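Local coordinates for protein 6-aminohexanoate-dimer hydrolase (Bacillus anthracis, PDB 4GB7) that probably hydrolyses the amide bond of 6-aminohexanoate dimers, as a putative serine hydrolase of the beta-lactamase family, at residues 81-86 against 119-124; 169-174 against 257-262; 338-343 against 361-366. All blocks are in the same frame, centred on the assembly; numbering follows the deposited sequence.

Interaction 1: 81-86 against 119-124; sequences SALQNL and GQLVYE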
loop_
_atom_site.group_PDB
_atom_site.type_symbol
_atom_site.label_atom_id
_atom_site.label_comp_id
_atom_site.label_asym_id
_atom_site.label_seq_id
_atom_site.Cartn_x
_atom_site.Cartn_y
_atom_site.Cartn_z
ATOM N N SER A 81 16.546 -8.487 -17.359
ATOM C CA SER A 81 15.313 -8.548 -18.141
ATOM C C SER A 81 15.250 -9.757 -19.071
ATOM O O SER A 81 16.277 -10.314 -19.510
ATOM C CB SER A 81 15.119 -7.284 -18.982
ATOM O OG SER A 81 16.025 -7.273 -20.055
ATOM N N ALA A 82 14.026 -10.136 -19.376
ATOM C CA ALA A 82 13.713 -11.066 -20.387
ATOM C C ALA A 82 12.369 -10.597 -20.972
ATOM O O ALA A 82 11.290 -11.154 -20.715
ATOM C CB ALA A 82 13.606 -12.465 -19.828
ATOM N N LEU A 83 12.472 -9.564 -21.785
ATOM C CA LEU A 83 11.295 -8.817 -22.242
ATOM C C LEU A 83 10.414 -9.620 -23.165
ATOM O O LEU A 83 10.883 -10.365 -24.050
ATOM C CB LEU A 83 11.724 -7.517 -22.895
ATOM C CG LEU A 83 12.387 -6.428 -22.032
ATOM C CD1 LEU A 83 12.449 -5.178 -22.878
ATOM C CD2 LEU A 83 11.665 -6.147 -20.692
ATOM N N GLN A 84 9.116 -9.464 -22.934
ATOM C CA GLN A 84 8.083 -9.937 -23.835
ATOM C C GLN A 84 7.071 -8.817 -24.006
ATOM O O GLN A 84 6.621 -8.243 -23.046
ATOM C CB GLN A 84 7.377 -11.140 -23.292
ATOM C CG GLN A 84 8.204 -12.388 -23.183
ATOM C CD GLN A 84 7.335 -13.551 -22.727
ATOM O OE1 GLN A 84 6.286 -13.841 -23.326
ATOM N NE2 GLN A 84 7.734 -14.187 -21.644
ATOM N N ASN A 85 6.702 -8.524 -25.251
ATOM C CA ASN A 85 5.771 -7.450 -25.468
ATOM C C ASN A 85 4.352 -7.977 -25.266
ATOM O O ASN A 85 3.827 -8.730 -26.112
ATOM C CB ASN A 85 5.881 -6.861 -26.880
ATOM C CG ASN A 85 5.076 -5.601 -27.021
ATOM O OD1 ASN A 85 4.197 -5.359 -26.214
ATOM N ND2 ASN A 85 5.379 -4.776 -28.030
ATOM N N LEU A 86 3.741 -7.563 -24.154
ATOM C CA LEU A 86 2.369 -7.964 -23.803
ATOM C C LEU A 86 1.310 -6.961 -24.261
ATOM O O LEU A 86 0.175 -7.049 -23.819
ATOM C CB LEU A 86 2.243 -8.167 -22.298
ATOM C CG LEU A 86 3.200 -9.256 -21.772
ATOM C CD1 LEU A 86 3.065 -9.357 -20.259
ATOM C CD2 LEU A 86 3.012 -10.661 -22.376
ATOM N N GLY A 119 12.329 -13.389 -11.335
ATOM C CA GLY A 119 13.318 -12.402 -10.974
ATOM C C GLY A 119 13.893 -11.626 -12.132
ATOM O O GLY A 119 14.920 -10.980 -11.989
ATOM N N GLN A 120 13.193 -11.630 -13.253
ATOM C CA GLN A 120 13.621 -10.818 -14.397
ATOM C C GLN A 120 12.439 -9.981 -14.878
ATOM O O GLN A 120 11.292 -10.461 -14.880
ATOM C CB GLN A 120 14.089 -11.681 -15.542
ATOM C CG GLN A 120 15.245 -12.603 -15.182
ATOM C CD GLN A 120 15.667 -13.474 -16.350
ATOM O OE1 GLN A 120 14.836 -14.108 -17.017
ATOM N NE2 GLN A 120 16.962 -13.470 -16.635
ATOM N N LEU A 121 12.720 -8.723 -15.233
ATOM C CA LEU A 121 11.705 -7.855 -15.801
ATOM C C LEU A 121 11.243 -8.361 -17.172
ATOM O O LEU A 121 12.059 -8.626 -18.067
ATOM C CB LEU A 121 12.266 -6.442 -15.931
ATOM C CG LEU A 121 11.417 -5.354 -16.547
ATOM C CD1 LEU A 121 10.242 -5.043 -15.666
ATOM C CD2 LEU A 121 12.299 -4.113 -16.849
ATOM N N VAL A 122 9.919 -8.502 -17.331
ATOM C CA VAL A 122 9.347 -8.964 -18.581
ATOM C C VAL A 122 8.643 -7.896 -19.346
ATOM O O VAL A 122 8.649 -7.935 -20.605
ATOM C CB VAL A 122 8.390 -10.191 -18.369
ATOM C CG1 VAL A 122 7.639 -10.546 -19.654
ATOM C CG2 VAL A 122 9.190 -11.340 -17.785
ATOM N N TYR A 123 8.018 -6.939 -18.654
ATOM C CA TYR A 123 7.171 -5.974 -19.339
ATOM C C TYR A 123 6.960 -4.800 -18.441
ATOM O O TYR A 123 6.675 -4.972 -17.259
ATOM C CB TYR A 123 5.827 -6.576 -19.617
ATOM C CG TYR A 123 4.818 -5.757 -20.368
ATOM C CD1 TYR A 123 5.025 -5.441 -21.694
ATOM C CD2 TYR A 123 3.624 -5.361 -19.770
ATOM C CE1 TYR A 123 4.055 -4.756 -22.401
ATOM C CE2 TYR A 123 2.648 -4.655 -20.462
ATOM C CZ TYR A 123 2.881 -4.360 -21.775
ATOM O OH TYR A 123 1.891 -3.728 -22.477
ATOM N N GLU A 124 7.189 -3.626 -18.958
ATOM C CA GLU A 124 6.886 -2.384 -18.267
ATOM C C GLU A 124 6.345 -1.372 -19.228
ATOM O O GLU A 124 6.876 -1.216 -20.350
ATOM C CB GLU A 124 8.057 -1.796 -17.494
ATOM C CG GLU A 124 9.293 -1.575 -18.316
ATOM C CD GLU A 124 10.430 -0.890 -17.584
ATOM O OE1 GLU A 124 10.264 -0.478 -16.422
ATOM O OE2 GLU A 124 11.518 -0.770 -18.194
#
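The Y123 ring has L86 lying across one face: L86 CB sits 3.7 Å from the ring centroid and only 4° off the normal, a CH-pi contact over its middle. L86 CD1 lies over the same side, toward Y123 CB and CG. L86 N comes to 3.3 Å from Y123 CE1, beside the CD1-CE1 side of the ring, and Q84 O approaches Y123 CD1 obliquely. Y123 CG is anti to its own backbone N (chi1 -178°), which starts the ring off toward residues 84-86, and its OH hydrogen-bonds D87. L101 and K102 of helix 101-107 also touch this ring.

Beside it, the backbones run roughly the same way. A82 N donates to L121 O at 2.8 Å, and Q84 N to V122 O at 2.8 Å, the latter nearly straight at 168° and in the carbonyl plane. V122 O is gripped a second time by a CA-H...O contact from L83 CA at 3.2 Å. That L121 and V122, consecutive residues, both offer their carbonyls to 81-86 is consistent with the classic beta bulge of V122 and Y123 opposite V115. Apolar groups fill in around these bonds: V122 CG1 packs 3.7 Å from Q84 CB, side by side and pointing the same way, and L83 CD2 lies 4.2 Å from L121 CG. At the other end, Q120 OE1 comes up to the A82 methyl.

Strand 120-126 is an outermost strand of the five-stranded sheet, and 81-86 is laid along it. Since the hydrogen bonds between the segments are all main chain to main chain, the pairing depends on backbone course, and the side chains add apolar and ring contacts rather than charge.

Interaction 2: 169-174 against 257-262; sequences IKELKN and LAWIIR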
loop_
_atom_site.group_PDB
_atom_site.type_symbol
_atom_site.label_atom_id
_atom_site.label_comp_id
_atom_site.label_asym_id
_atom_site.label_seq_id
_atom_site.Cartn_x
_atom_site.Cartn_y
_atom_site.Cartn_z
ATOM N N ILE A 169 2.635 3.148 23.642
ATOM C CA ILE A 169 2.219 4.537 23.436
ATOM C C ILE A 169 1.345 4.967 24.629
ATOM O O ILE A 169 0.151 4.743 24.648
ATOM C CB ILE A 169 1.433 4.712 22.119
ATOM C CG1 ILE A 169 2.181 4.069 20.921
ATOM C CG2 ILE A 169 1.136 6.205 21.958
ATOM C CD1 ILE A 169 3.538 4.654 20.612
ATOM N N LYS A 170 1.950 5.552 25.664
ATOM C CA LYS A 170 1.184 5.862 26.857
ATOM C C LYS A 170 0.088 6.896 26.585
ATOM O O LYS A 170 -0.938 6.905 27.261
ATOM C CB LYS A 170 2.098 6.306 27.971
ATOM C CG LYS A 170 2.833 7.614 27.746
ATOM C CD LYS A 170 3.956 7.743 28.777
ATOM C CE LYS A 170 4.331 9.177 29.040
ATOM N NZ LYS A 170 5.152 9.185 30.277
ATOM N N GLU A 171 0.307 7.752 25.584
ATOM C CA GLU A 171 -0.723 8.699 25.123
ATOM C C GLU A 171 -2.031 8.068 24.687
ATOM O O GLU A 171 -3.086 8.752 24.712
ATOM C CB GLU A 171 -0.189 9.568 23.957
ATOM C CG GLU A 171 1.008 10.419 24.317
ATOM C CD GLU A 171 2.338 9.747 24.043
ATOM O OE1 GLU A 171 2.406 8.506 24.042
ATOM O OE2 GLU A 171 3.327 10.476 23.843
ATOM N N LEU A 172 -1.983 6.787 24.314
ATOM C CA LEU A 172 -3.166 6.050 23.861
ATOM C C LEU A 172 -3.814 5.196 24.954
ATOM O O LEU A 172 -4.759 4.434 24.679
ATOM C CB LEU A 172 -2.822 5.168 22.658
ATOM C CG LEU A 172 -2.630 5.874 21.308
ATOM C CD1 LEU A 172 -2.310 4.865 20.227
ATOM C CD2 LEU A 172 -3.874 6.688 20.947
ATOM N N LYS A 173 -3.312 5.305 26.185
ATOM C CA LYS A 173 -3.812 4.451 27.251
ATOM C C LYS A 173 -5.348 4.499 27.386
ATOM O O LYS A 173 -5.975 5.555 27.514
ATOM C CB LYS A 173 -3.113 4.764 28.585
ATOM C CG LYS A 173 -3.353 3.767 29.721
ATOM C CD LYS A 173 -2.365 2.608 29.663
ATOM C CE LYS A 173 -2.425 1.706 30.908
ATOM N NZ LYS A 173 -1.398 0.621 30.907
ATOM N N ASN A 174 -5.923 3.306 27.339
ATOM C CA ASN A 174 -7.365 3.075 27.534
ATOM C C ASN A 174 -8.231 3.633 26.408
ATOM O O ASN A 174 -9.430 3.700 26.560
ATOM C CB ASN A 174 -7.852 3.576 28.920
ATOM C CG ASN A 174 -7.237 2.812 30.058
ATOM O OD1 ASN A 174 -6.988 1.598 29.945
ATOM N ND2 ASN A 174 -6.988 3.506 31.175
ATOM N N LEU A 257 0.514 1.471 14.712
ATOM C CA LEU A 257 1.716 0.656 14.535
ATOM C C LEU A 257 2.940 1.510 14.187
ATOM O O LEU A 257 4.002 1.312 14.711
ATOM C CB LEU A 257 1.466 -0.440 13.472
ATOM C CG LEU A 257 0.482 -1.554 13.825
ATOM C CD1 LEU A 257 0.191 -2.453 12.635
ATOM C CD2 LEU A 257 1.004 -2.375 15.016
ATOM N N ALA A 258 2.791 2.459 13.276
ATOM C CA ALA A 258 3.899 3.364 12.943
ATOM C C ALA A 258 4.351 4.217 14.133
ATOM O O ALA A 258 5.541 4.481 14.282
ATOM C CB ALA A 258 3.576 4.211 11.722
ATOM N N TRP A 259 3.394 4.667 14.963
ATOM C CA TRP A 259 3.722 5.400 16.168
ATOM C C TRP A 259 4.560 4.553 17.092
ATOM O O TRP A 259 5.552 5.016 17.626
ATOM C CB TRP A 259 2.440 5.881 16.846
ATOM C CG TRP A 259 2.576 6.939 17.894
ATOM C CD1 TRP A 259 3.738 7.519 18.424
ATOM C CD2 TRP A 259 1.472 7.620 18.540
ATOM N NE1 TRP A 259 3.423 8.498 19.348
ATOM C CE2 TRP A 259 2.061 8.582 19.483
ATOM C CE3 TRP A 259 0.095 7.524 18.447
ATOM C CZ2 TRP A 259 1.274 9.415 20.251
ATOM C CZ3 TRP A 259 -0.692 8.363 19.230
ATOM C CH2 TRP A 259 -0.112 9.280 20.122
ATOM N N ILE A 260 4.246 3.273 17.185
ATOM C CA ILE A 260 5.054 2.342 17.953
ATOM C C ILE A 260 6.476 2.232 17.383
ATOM O O ILE A 260 7.461 2.311 18.127
ATOM C CB ILE A 260 4.400 0.954 18.019
ATOM C CG1 ILE A 260 3.076 1.043 18.799
ATOM C CG2 ILE A 260 5.317 -0.081 18.663
ATOM C CD1 ILE A 260 2.207 -0.178 18.713
ATOM N N ILE A 261 6.589 2.087 16.066
ATOM C CA ILE A 261 7.914 2.057 15.428
ATOM C C ILE A 261 8.749 3.271 15.856
ATOM O O ILE A 261 9.930 3.135 16.245
ATOM C CB ILE A 261 7.801 1.987 13.900
ATOM C CG1 ILE A 261 7.184 0.643 13.470
ATOM C CG2 ILE A 261 9.168 2.170 13.208
ATOM C CD1 ILE A 261 6.796 0.558 12.016
ATOM N N ARG A 262 8.158 4.456 15.742
ATOM C CA ARG A 262 8.883 5.693 16.012
ATOM C C ARG A 262 9.296 5.754 17.466
ATOM O O ARG A 262 10.416 6.109 17.787
ATOM C CB ARG A 262 8.050 6.896 15.649
ATOM C CG ARG A 262 7.691 7.070 14.169
ATOM C CD ARG A 262 6.694 8.193 13.969
ATOM N NE ARG A 262 6.183 8.202 12.596
ATOM C CZ ARG A 262 4.950 7.868 12.222
ATOM N NH1 ARG A 262 3.977 7.653 13.115
ATOM N NH2 ARG A 262 4.620 7.888 10.944
HETATM O O HOH W 1 4.821 10.298 21.106
#
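I169 and I260 make the nearest backbone approach, 6.6 Å between their CA atoms, too far for main-chain pairing. I169 directly precedes a short 3-10 turn, 170-172, whose L172 N bonds back to I169 O; the facing segment is regular alpha helix, part of 251-265. Side chains therefore bridge the gap, and W259 carries most of the load. Its CG is anti to the backbone N (chi1 -165°), and the indole extends off the helix to meet the turn.

I169 lies over one indole face. I169 CG2 is 3.5 Å from the centroid of the W259 six-membered ring, 8° off the normal, a close CH-pi contact, while I169 CD1 reaches the pyrrole part, 3.6 Å from W259 CD1. The turn then meets the far end of the indole obliquely: E171 CB is 3.8 Å from W259 CH2, and L172 CG 3.8 Å from W259 CZ3. Next to the indole, I169 CG1 packs on I260 CG1 at 3.8 Å.

The indole N-H is satisfied by a water in the ring plane, 2.9 Å from W259 NE1. The glutamate chain is bent at chi2 (92°), which brings CD round toward the indole, and the water donates to E171 OE2 at 3.1 Å. Y231 stacks on W259, and the E171 carbonyl is held by Q235, so helix 230-235 joins the cluster.

This is a tryptophan-centred apolar cluster with one water-mediated polar edge, tying the turn after helix 165-168 to helix 251-265 in the largely helical part of a serine beta-lactamase-type fold.

Interaction 3: 338-343 against 361-366; sequences KNVQEG and IPHNEQ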
loop_
_atom_site.group_PDB
_atom_site.type_symbol
_atom_site.label_atom_id
_atom_site.label_comp_id
_atom_site.label_asym_id
_atom_site.label_seq_id
_atom_site.Cartn_x
_atom_site.Cartn_y
_atom_site.Cartn_z
ATOM N N LYS A 338 1.262 -17.277 3.521
ATOM C CA LYS A 338 0.982 -18.443 2.676
ATOM C C LYS A 338 0.296 -19.573 3.425
ATOM O O LYS A 338 -0.396 -20.355 2.833
ATOM C CB LYS A 338 2.249 -18.875 1.938
ATOM C CG LYS A 338 2.676 -17.785 0.925
ATOM C CD LYS A 338 3.860 -18.186 0.052
ATOM C CE LYS A 338 5.137 -18.321 0.857
ATOM N NZ LYS A 338 6.343 -18.471 -0.014
ATOM N N ASN A 339 0.424 -19.603 4.737
ATOM C CA ASN A 339 -0.288 -20.586 5.574
ATOM C C ASN A 339 -1.702 -20.180 6.029
ATOM O O ASN A 339 -2.364 -20.950 6.742
ATOM C CB ASN A 339 0.588 -20.897 6.811
ATOM C CG ASN A 339 1.784 -21.750 6.476
ATOM O OD1 ASN A 339 1.786 -22.515 5.503
ATOM N ND2 ASN A 339 2.811 -21.629 7.280
ATOM N N VAL A 340 -2.178 -18.993 5.628
ATOM C CA VAL A 340 -3.545 -18.564 5.965
ATOM C C VAL A 340 -4.543 -19.333 5.089
ATOM O O VAL A 340 -4.602 -19.113 3.873
ATOM C CB VAL A 340 -3.767 -17.015 5.896
ATOM C CG1 VAL A 340 -5.215 -16.615 6.198
ATOM C CG2 VAL A 340 -2.871 -16.289 6.879
ATOM N N GLN A 341 -5.342 -20.209 5.707
ATOM C CA GLN A 341 -6.332 -20.996 4.951
ATOM C C GLN A 341 -7.657 -20.263 4.775
ATOM O O GLN A 341 -7.937 -19.321 5.507
ATOM C CB GLN A 341 -6.580 -22.336 5.636
ATOM C CG GLN A 341 -5.297 -23.136 5.749
ATOM C CD GLN A 341 -5.547 -24.611 5.780
ATOM O OE1 GLN A 341 -5.809 -25.175 6.833
ATOM N NE2 GLN A 341 -5.461 -25.250 4.620
ATOM N N GLU A 342 -8.444 -20.677 3.772
ATOM C CA GLU A 342 -9.748 -20.121 3.563
ATOM C C GLU A 342 -10.530 -20.343 4.855
ATOM O O GLU A 342 -10.496 -21.428 5.423
ATOM C CB GLU A 342 -10.434 -20.718 2.319
ATOM C CG GLU A 342 -11.836 -20.163 2.085
ATOM C CD GLU A 342 -12.379 -20.338 0.670
ATOM O OE1 GLU A 342 -13.596 -20.094 0.487
ATOM O OE2 GLU A 342 -11.620 -20.700 -0.260
ATOM N N GLY A 343 -11.147 -19.269 5.348
ATOM C CA GLY A 343 -11.905 -19.277 6.604
ATOM C C GLY A 343 -11.143 -18.783 7.828
ATOM O O GLY A 343 -11.735 -18.572 8.932
ATOM N N ILE A 361 -5.223 -11.742 1.146
ATOM C CA ILE A 361 -5.008 -13.110 0.690
ATOM C C ILE A 361 -6.276 -13.559 0.012
ATOM O O ILE A 361 -7.243 -13.960 0.695
ATOM C CB ILE A 361 -4.675 -14.044 1.879
ATOM C CG1 ILE A 361 -3.480 -13.519 2.641
ATOM C CG2 ILE A 361 -4.455 -15.462 1.392
ATOM C CD1 ILE A 361 -3.370 -14.042 4.046
ATOM N N PRO A 362 -6.324 -13.435 -1.334
ATOM C CA PRO A 362 -7.565 -13.721 -2.047
ATOM C C PRO A 362 -7.970 -15.191 -2.105
ATOM O O PRO A 362 -9.073 -15.490 -2.531
ATOM C CB PRO A 362 -7.242 -13.242 -3.490
ATOM C CG PRO A 362 -5.749 -13.324 -3.616
ATOM C CD PRO A 362 -5.295 -12.894 -2.233
ATOM N N HIS A 363 -7.045 -16.091 -1.800
ATOM C CA HIS A 363 -7.204 -17.550 -2.040
ATOM C C HIS A 363 -7.562 -17.855 -3.469
ATOM O O HIS A 363 -8.539 -18.557 -3.753
ATOM C CB HIS A 363 -8.223 -18.137 -1.059
ATOM C CG HIS A 363 -7.786 -18.013 0.370
ATOM N ND1 HIS A 363 -8.377 -17.166 1.262
ATOM C CD2 HIS A 363 -6.719 -18.592 1.035
ATOM C CE1 HIS A 363 -7.728 -17.259 2.438
ATOM N NE2 HIS A 363 -6.725 -18.121 2.299
ATOM N N ASN A 364 -6.741 -17.355 -4.371
ATOM C CA ASN A 364 -6.885 -17.640 -5.763
ATOM C C ASN A 364 -6.102 -18.907 -6.111
ATOM O O ASN A 364 -5.420 -19.509 -5.253
ATOM C CB ASN A 364 -6.587 -16.419 -6.655
ATOM C CG ASN A 364 -5.097 -16.124 -6.847
ATOM O OD1 ASN A 364 -4.218 -16.834 -6.345
ATOM N ND2 ASN A 364 -4.802 -15.024 -7.575
ATOM N N GLU A 365 -6.189 -19.324 -7.368
ATOM C CA GLU A 365 -5.589 -20.598 -7.741
ATOM C C GLU A 365 -4.065 -20.561 -7.716
ATOM O O GLU A 365 -3.438 -21.627 -7.845
ATOM C CB GLU A 365 -6.076 -21.091 -9.097
ATOM C CG GLU A 365 -5.652 -20.248 -10.274
ATOM C CD GLU A 365 -6.050 -20.903 -11.579
ATOM O OE1 GLU A 365 -5.494 -21.969 -11.967
ATOM O OE2 GLU A 365 -6.886 -20.324 -12.223
ATOM N N GLN A 366 -3.479 -19.353 -7.598
ATOM C CA GLN A 366 -2.008 -19.229 -7.545
ATOM C C GLN A 366 -1.481 -19.132 -6.160
ATOM O O GLN A 366 -0.265 -19.128 -5.984
ATOM C CB GLN A 366 -1.536 -17.999 -8.283
ATOM C CG GLN A 366 -2.067 -17.917 -9.699
ATOM C CD GLN A 366 -1.508 -19.000 -10.584
ATOM O OE1 GLN A 366 -2.190 -19.951 -10.907
ATOM N NE2 GLN A 366 -0.242 -18.872 -10.949
#
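H363 slides its imidazole under the backbone of E342, whose N stands 3.4 Å above one ring face, offset toward the rim; the angle is too poor for a bond. E342 CB lies over the same ring, 4.2 Å from the H363 centroid in a CH-pi contact. On the opposite face is I361, two residues earlier in the same segment, through CG2, offset toward the rim. At the edge, H363 NE2 donates to V340 O at 2.8 Å and 161°; the oxygen lies in the ring plane, although the nitrogen stands 43° out of the carbonyl plane. H363 ND1 is hydrogen-bonded to S352 O. With a carbonyl oxygen at each nitrogen, the ring is fixed in rotation, and a doubly protonated, cationic imidazole would suit it; E342 OE2, 5.0 Å from H363 ND1, could favour that charge without touching it.

I361 CD1 also meets V340, 3.5 Å from V340 CB and close to both methyls. Beyond H363 the chain passes through an Asx turn, Q366 N to N364 OD1 at 2.9 Å. Altogether, a histidine sandwiched and bonded at both nitrogens pins the loop after helix 332-338 to the Asx-turn connection between strands 359-361 and 369-373.

Interactions 1 and 3 sit at two ends of one sheet: strand 120-126 is one outermost strand, and 361-366 leads into the other, 369-373. Helix 402-417 touches both, meeting Q84, L86 and V122 near its end and N364, E365 and Q366 further back. Their centres are about 27 Å apart. Interaction 2 belongs to the helical region, its centre about 43 Å from that of interaction 1, on the opposite side of the chain's centre, and about 31 Å from interaction 3's. None touches another. K143 of the probable catalytic SxxK pattern opens helix 143-155, S140 lying just before it, and helix 251-265 of interaction 2 packs against that helix through L257 and I261.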